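Local coordinates for protein tyrosinase (Burkholderia thailandensis, PDB 5ZRD) that probably hydroxylates monophenols to catechols and oxidises these further to quinones at a pair of copper ions, as tyrosinases do, at residues 54-66 with 75-87. Sequence-based numbering, arbitrary orientation.
Sequences GGYHGEPFQYRKP and IYPYWGGYCNHGN. With CU (copper (II) ion), chain J; O (oxygen atom), chain L.
In His57, CG stands anti to the backbone N (chi1 -168°), and His85 sets its ring beside its own N (chi1 -53°), bringing both NE2 atoms onto one copper ion, His57 NE2 at 2.0 Å. The two ring planes lie 74° apart, and His94 supplies the third imidazole. Cys83 SG, bonded covalently to His85 CE1 at 1.9 Å, lies over a face of the His57 ring, 3.5 Å from its centroid. This thioether limits rotation of the His85 ring, whose ND1 is also held by Gln355. His57 O accepts Cys83 N at 3.1 Å and, weakly, Trp79 NE1, while Tyr56 O takes Tyr82 N. Phe61 points an edge (CE1 and CZ) at the face of the six-membered Trp79 ring, T-shaped, and Gln62 N uses a lone pair of Gly80 O. Tyr78 OH, also hydrogen-bonded to Asp68, accepts Arg64 N almost straight at 2.9 Å; Arg64 CD rests over the Tyr78 face, and its guanidinium hydrogen-bonds Phe361 O and forms a salt bridge with Asp74 of the second subunit. With His277, His281 and His320 on the second copper, this three-histidine ligation is the first (CuA) half of a type 3 dicopper site, its thioether as in many fungal and plant relatives.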
loop_
_atom_site.group_PDB
_atom_site.type_symbol
_atom_site.label_atom_id
_atom_site.label_comp_id
_atom_site.label_asym_id
_atom_site.label_seq_id
_atom_site.Cartn_x
_atom_site.Cartn_y
_atom_site.Cartn_z
ATOM N N GLY A 54 -18.665 24.209 -10.859
ATOM C CA GLY A 54 -17.691 24.714 -9.882
ATOM C C GLY A 54 -16.882 23.587 -9.286
ATOM O O GLY A 54 -15.676 23.729 -9.062
ATOM N N GLY A 55 -17.542 22.449 -9.051
ATOM C CA GLY A 55 -16.884 21.196 -8.555
ATOM C C GLY A 55 -15.865 20.592 -9.516
ATOM O O GLY A 55 -14.991 19.817 -9.079
ATOM N N TYR A 56 -15.931 20.931 -10.808
ATOM C CA TYR A 56 -14.978 20.321 -11.760
ATOM C C TYR A 56 -13.540 20.819 -11.485
ATOM O O TYR A 56 -12.577 20.051 -11.663
ATOM C CB TYR A 56 -15.403 20.583 -13.217
ATOM C CG TYR A 56 -16.702 19.926 -13.638
ATOM C CD1 TYR A 56 -17.016 18.632 -13.235
ATOM C CD2 TYR A 56 -17.601 20.570 -14.473
ATOM C CE1 TYR A 56 -18.182 18.001 -13.625
ATOM C CE2 TYR A 56 -18.782 19.954 -14.867
ATOM C CZ TYR A 56 -19.081 18.679 -14.418
ATOM O OH TYR A 56 -20.238 18.067 -14.767
ATOM N N HIS A 57 -13.399 22.073 -11.023
ATOM C CA HIS A 57 -12.139 22.754 -10.887
ATOM C C HIS A 57 -11.243 22.008 -9.903
ATOM O O HIS A 57 -10.121 21.601 -10.229
ATOM C CB HIS A 57 -12.376 24.200 -10.416
ATOM C CG HIS A 57 -11.162 25.044 -10.531
ATOM N ND1 HIS A 57 -10.388 25.360 -9.449
ATOM C CD2 HIS A 57 -10.556 25.575 -11.613
ATOM C CE1 HIS A 57 -9.372 26.089 -9.854
ATOM N NE2 HIS A 57 -9.442 26.213 -11.178
ATOM N N GLY A 58 -11.776 21.834 -8.708
ATOM C CA GLY A 58 -11.075 21.310 -7.552
ATOM C C GLY A 58 -11.914 20.259 -6.821
ATOM O O GLY A 58 -12.115 19.158 -7.318
ATOM N N GLU A 59 -12.382 20.608 -5.624
ATOM C CA GLU A 59 -13.206 19.730 -4.842
ATOM C C GLU A 59 -14.626 19.779 -5.398
ATOM O O GLU A 59 -15.071 20.835 -5.792
ATOM C CB GLU A 59 -13.231 20.172 -3.382
ATOM C CG GLU A 59 -11.893 20.108 -2.662
ATOM C CD GLU A 59 -11.988 20.776 -1.299
ATOM O OE1 GLU A 59 -13.082 20.801 -0.756
ATOM O OE2 GLU A 59 -10.987 21.257 -0.785
ATOM N N PRO A 60 -15.351 18.672 -5.409
ATOM C CA PRO A 60 -14.983 17.404 -4.794
ATOM C C PRO A 60 -13.927 16.656 -5.605
ATOM O O PRO A 60 -13.954 16.671 -6.850
ATOM C CB PRO A 60 -16.258 16.548 -4.755
ATOM C CG PRO A 60 -17.155 17.169 -5.787
ATOM C CD PRO A 60 -16.713 18.617 -5.945
ATOM N N PHE A 61 -13.034 16.041 -4.842
ATOM C CA PHE A 61 -11.852 15.425 -5.355
ATOM C C PHE A 61 -12.099 13.941 -5.661
ATOM O O PHE A 61 -12.900 13.344 -5.012
ATOM C CB PHE A 61 -10.718 15.493 -4.328
ATOM C CG PHE A 61 -10.069 16.840 -4.096
ATOM C CD1 PHE A 61 -9.878 17.750 -5.132
ATOM C CD2 PHE A 61 -9.523 17.143 -2.862
ATOM C CE1 PHE A 61 -9.216 18.946 -4.919
ATOM C CE2 PHE A 61 -8.856 18.337 -2.658
ATOM C CZ PHE A 61 -8.711 19.239 -3.681
ATOM N N GLN A 62 -11.349 13.385 -6.624
ATOM C CA GLN A 62 -10.991 11.988 -6.654
ATOM C C GLN A 62 -9.612 11.780 -6.014
ATOM O O GLN A 62 -8.761 12.608 -6.141
ATOM C CB GLN A 62 -10.931 11.502 -8.092
ATOM C CG GLN A 62 -12.256 11.639 -8.813
ATOM C CD GLN A 62 -12.171 11.102 -10.219
ATOM O OE1 GLN A 62 -12.639 11.753 -11.151
ATOM N NE2 GLN A 62 -11.549 9.934 -10.378
ATOM N N TYR A 63 -9.405 10.655 -5.348
ATOM C CA TYR A 63 -8.206 10.386 -4.622
ATOM C C TYR A 63 -7.448 9.212 -5.240
ATOM O O TYR A 63 -7.990 8.419 -5.990
ATOM C CB TYR A 63 -8.536 10.057 -3.168
ATOM C CG TYR A 63 -9.157 11.218 -2.444
ATOM C CD1 TYR A 63 -8.375 12.258 -1.956
ATOM C CD2 TYR A 63 -10.533 11.303 -2.287
ATOM C CE1 TYR A 63 -8.948 13.348 -1.317
ATOM C CE2 TYR A 63 -11.117 12.376 -1.633
ATOM C CZ TYR A 63 -10.322 13.406 -1.166
ATOM O OH TYR A 63 -10.900 14.465 -0.552
ATOM N N ARG A 64 -6.172 9.174 -4.895
ATOM C CA ARG A 64 -5.276 8.068 -5.165
ATOM C C ARG A 64 -4.816 7.526 -3.803
ATOM O O ARG A 64 -3.714 7.869 -3.260
ATOM C CB ARG A 64 -4.102 8.527 -6.039
ATOM C CG ARG A 64 -4.492 9.024 -7.432
ATOM C CD ARG A 64 -3.325 9.725 -8.124
ATOM N NE ARG A 64 -3.703 10.419 -9.337
ATOM C CZ ARG A 64 -3.313 10.094 -10.568
ATOM N NH1 ARG A 64 -2.592 9.002 -10.753
ATOM N NH2 ARG A 64 -3.664 10.856 -11.603
ATOM N N LYS A 65 -5.709 6.699 -3.245
ATOM C CA LYS A 65 -5.554 6.150 -1.903
ATOM C C LYS A 65 -4.186 5.476 -1.759
ATOM O O LYS A 65 -3.544 5.636 -0.719
ATOM C CB LYS A 65 -6.723 5.216 -1.548
ATOM C CG LYS A 65 -7.915 5.917 -0.901
ATOM C CD LYS A 65 -7.577 6.482 0.493
ATOM C CE LYS A 65 -7.918 7.947 0.710
ATOM N NZ LYS A 65 -9.298 8.118 1.230
ATOM N N PRO A 66 -3.734 4.723 -2.795
ATOM C CA PRO A 66 -2.442 4.073 -2.603
ATOM C C PRO A 66 -1.303 5.100 -2.585
ATOM O O PRO A 66 -0.355 4.929 -1.834
ATOM C CB PRO A 66 -2.328 3.017 -3.701
ATOM C CG PRO A 66 -3.723 2.926 -4.319
ATOM C CD PRO A 66 -4.449 4.206 -3.962
ATOM N N ILE A 75 6.346 9.296 -1.895
ATOM C CA ILE A 75 5.075 10.005 -2.168
ATOM C C ILE A 75 5.388 11.201 -3.084
ATOM O O ILE A 75 6.516 11.714 -3.114
ATOM C CB ILE A 75 4.395 10.475 -0.855
ATOM C CG1 ILE A 75 2.956 10.936 -1.082
ATOM C CG2 ILE A 75 5.218 11.564 -0.168
ATOM C CD1 ILE A 75 2.129 11.108 0.205
ATOM N N TYR A 76 4.363 11.635 -3.789
ATOM C CA TYR A 76 4.457 12.661 -4.759
ATOM C C TYR A 76 3.095 13.342 -4.811
ATOM O O TYR A 76 2.082 12.699 -4.565
ATOM C CB TYR A 76 4.858 12.092 -6.127
ATOM C CG TYR A 76 3.858 11.137 -6.729
ATOM C CD1 TYR A 76 2.756 11.592 -7.420
ATOM C CD2 TYR A 76 4.038 9.767 -6.659
ATOM C CE1 TYR A 76 1.837 10.721 -7.993
ATOM C CE2 TYR A 76 3.130 8.877 -7.228
ATOM C CZ TYR A 76 2.021 9.350 -7.897
ATOM O OH TYR A 76 1.117 8.487 -8.465
ATOM N N PRO A 77 3.098 14.645 -5.078
ATOM C CA PRO A 77 1.880 15.435 -5.099
ATOM C C PRO A 77 1.034 15.116 -6.331
ATOM O O PRO A 77 1.589 14.792 -7.347
ATOM C CB PRO A 77 2.363 16.888 -5.165
ATOM C CG PRO A 77 3.749 16.786 -5.781
ATOM C CD PRO A 77 4.299 15.464 -5.285
ATOM N N TYR A 78 -0.283 15.198 -6.210
ATOM C CA TYR A 78 -1.209 15.003 -7.320
ATOM C C TYR A 78 -2.435 15.885 -7.074
ATOM O O TYR A 78 -2.585 16.414 -5.969
ATOM C CB TYR A 78 -1.587 13.527 -7.479
ATOM C CG TYR A 78 -2.485 12.980 -6.396
ATOM C CD1 TYR A 78 -1.961 12.522 -5.197
ATOM C CD2 TYR A 78 -3.853 12.888 -6.580
ATOM C CE1 TYR A 78 -2.773 11.982 -4.211
ATOM C CE2 TYR A 78 -4.682 12.371 -5.596
ATOM C CZ TYR A 78 -4.143 11.913 -4.405
ATOM O OH TYR A 78 -4.962 11.421 -3.426
ATOM N N TRP A 79 -3.279 16.034 -8.101
ATOM C CA TRP A 79 -4.471 16.895 -7.997
ATOM C C TRP A 79 -5.735 16.087 -8.282
ATOM O O TRP A 79 -5.851 15.462 -9.366
ATOM C CB TRP A 79 -4.372 18.057 -8.981
ATOM C CG TRP A 79 -5.438 19.089 -8.852
ATOM C CD1 TRP A 79 -6.228 19.559 -9.861
ATOM C CD2 TRP A 79 -5.795 19.832 -7.673
ATOM N NE1 TRP A 79 -7.072 20.530 -9.382
ATOM C CE2 TRP A 79 -6.827 20.718 -8.041
ATOM C CE3 TRP A 79 -5.364 19.849 -6.346
ATOM C CZ2 TRP A 79 -7.402 21.614 -7.129
ATOM C CZ3 TRP A 79 -5.937 20.734 -5.447
ATOM C CH2 TRP A 79 -6.944 21.603 -5.833
ATOM N N GLY A 80 -6.671 16.149 -7.318
ATOM C CA GLY A 80 -7.931 15.418 -7.385
ATOM C C GLY A 80 -8.999 16.206 -8.105
ATOM O O GLY A 80 -10.155 15.783 -8.184
ATOM N N GLY A 81 -8.664 17.413 -8.537
ATOM C CA GLY A 81 -9.574 18.163 -9.403
ATOM C C GLY A 81 -9.134 17.994 -10.842
ATOM O O GLY A 81 -8.116 17.338 -11.093
ATOM N N TYR A 82 -9.883 18.584 -11.767
ATOM C CA TYR A 82 -9.599 18.489 -13.186
ATOM C C TYR A 82 -8.754 19.684 -13.673
ATOM O O TYR A 82 -8.153 19.636 -14.778
ATOM C CB TYR A 82 -10.934 18.393 -13.915
ATOM C CG TYR A 82 -11.609 17.049 -13.814
ATOM C CD1 TYR A 82 -11.002 15.923 -14.345
ATOM C CD2 TYR A 82 -12.828 16.888 -13.162
ATOM C CE1 TYR A 82 -11.586 14.671 -14.249
ATOM C CE2 TYR A 82 -13.448 15.652 -13.090
ATOM C CZ TYR A 82 -12.828 14.544 -13.650
ATOM O OH TYR A 82 -13.383 13.302 -13.578
ATOM N N CYS A 83 -8.732 20.812 -12.940
ATOM C CA CYS A 83 -8.133 21.999 -13.503
ATOM C C CYS A 83 -6.632 21.736 -13.663
ATOM O O CYS A 83 -6.015 20.969 -12.856
ATOM C CB CYS A 83 -8.433 23.254 -12.697
ATOM S SG CYS A 83 -7.598 23.346 -11.085
ATOM N N ASN A 84 -6.077 22.310 -14.747
ATOM C CA ASN A 84 -4.649 22.295 -15.064
ATOM C C ASN A 84 -4.004 23.610 -14.596
ATOM O O ASN A 84 -4.445 24.698 -15.005
ATOM C CB ASN A 84 -4.412 22.093 -16.559
ATOM C CG ASN A 84 -4.493 20.647 -16.969
ATOM O OD1 ASN A 84 -3.581 19.894 -16.676
ATOM N ND2 ASN A 84 -5.603 20.243 -17.578
ATOM N N HIS A 85 -2.943 23.480 -13.790
ATOM C CA HIS A 85 -2.156 24.604 -13.232
ATOM C C HIS A 85 -0.667 24.279 -13.255
ATOM O O HIS A 85 -0.275 23.150 -13.140
ATOM C CB HIS A 85 -2.583 24.882 -11.797
ATOM C CG HIS A 85 -4.052 25.069 -11.683
ATOM N ND1 HIS A 85 -4.894 24.037 -11.410
ATOM C CD2 HIS A 85 -4.831 26.145 -11.930
ATOM C CE1 HIS A 85 -6.131 24.489 -11.427
ATOM N NE2 HIS A 85 -6.126 25.784 -11.741
ATOM N N GLY A 86 0.148 25.282 -13.430
ATOM C CA GLY A 86 1.568 25.101 -13.565
ATOM C C GLY A 86 1.934 24.219 -14.751
ATOM O O GLY A 86 3.016 23.598 -14.735
ATOM N N ASN A 87 1.094 24.149 -15.786
ATOM C CA ASN A 87 1.463 23.335 -16.927
ATOM C C ASN A 87 0.864 23.929 -18.207
ATOM O O ASN A 87 0.076 24.848 -18.147
ATOM C CB ASN A 87 1.091 21.874 -16.681
ATOM C CG ASN A 87 -0.399 21.617 -16.762
ATOM O OD1 ASN A 87 -1.091 22.229 -17.579
ATOM N ND2 ASN A 87 -0.868 20.648 -15.982
HETATM CU CU CU J . -7.867 26.772 -12.287
HETATM O O O L . -7.115 28.950 -11.379
HETATM O O HOH W 1 -12.342 16.150 -9.699
HETATM O O HOH W 2 -5.212 12.706 -9.824
#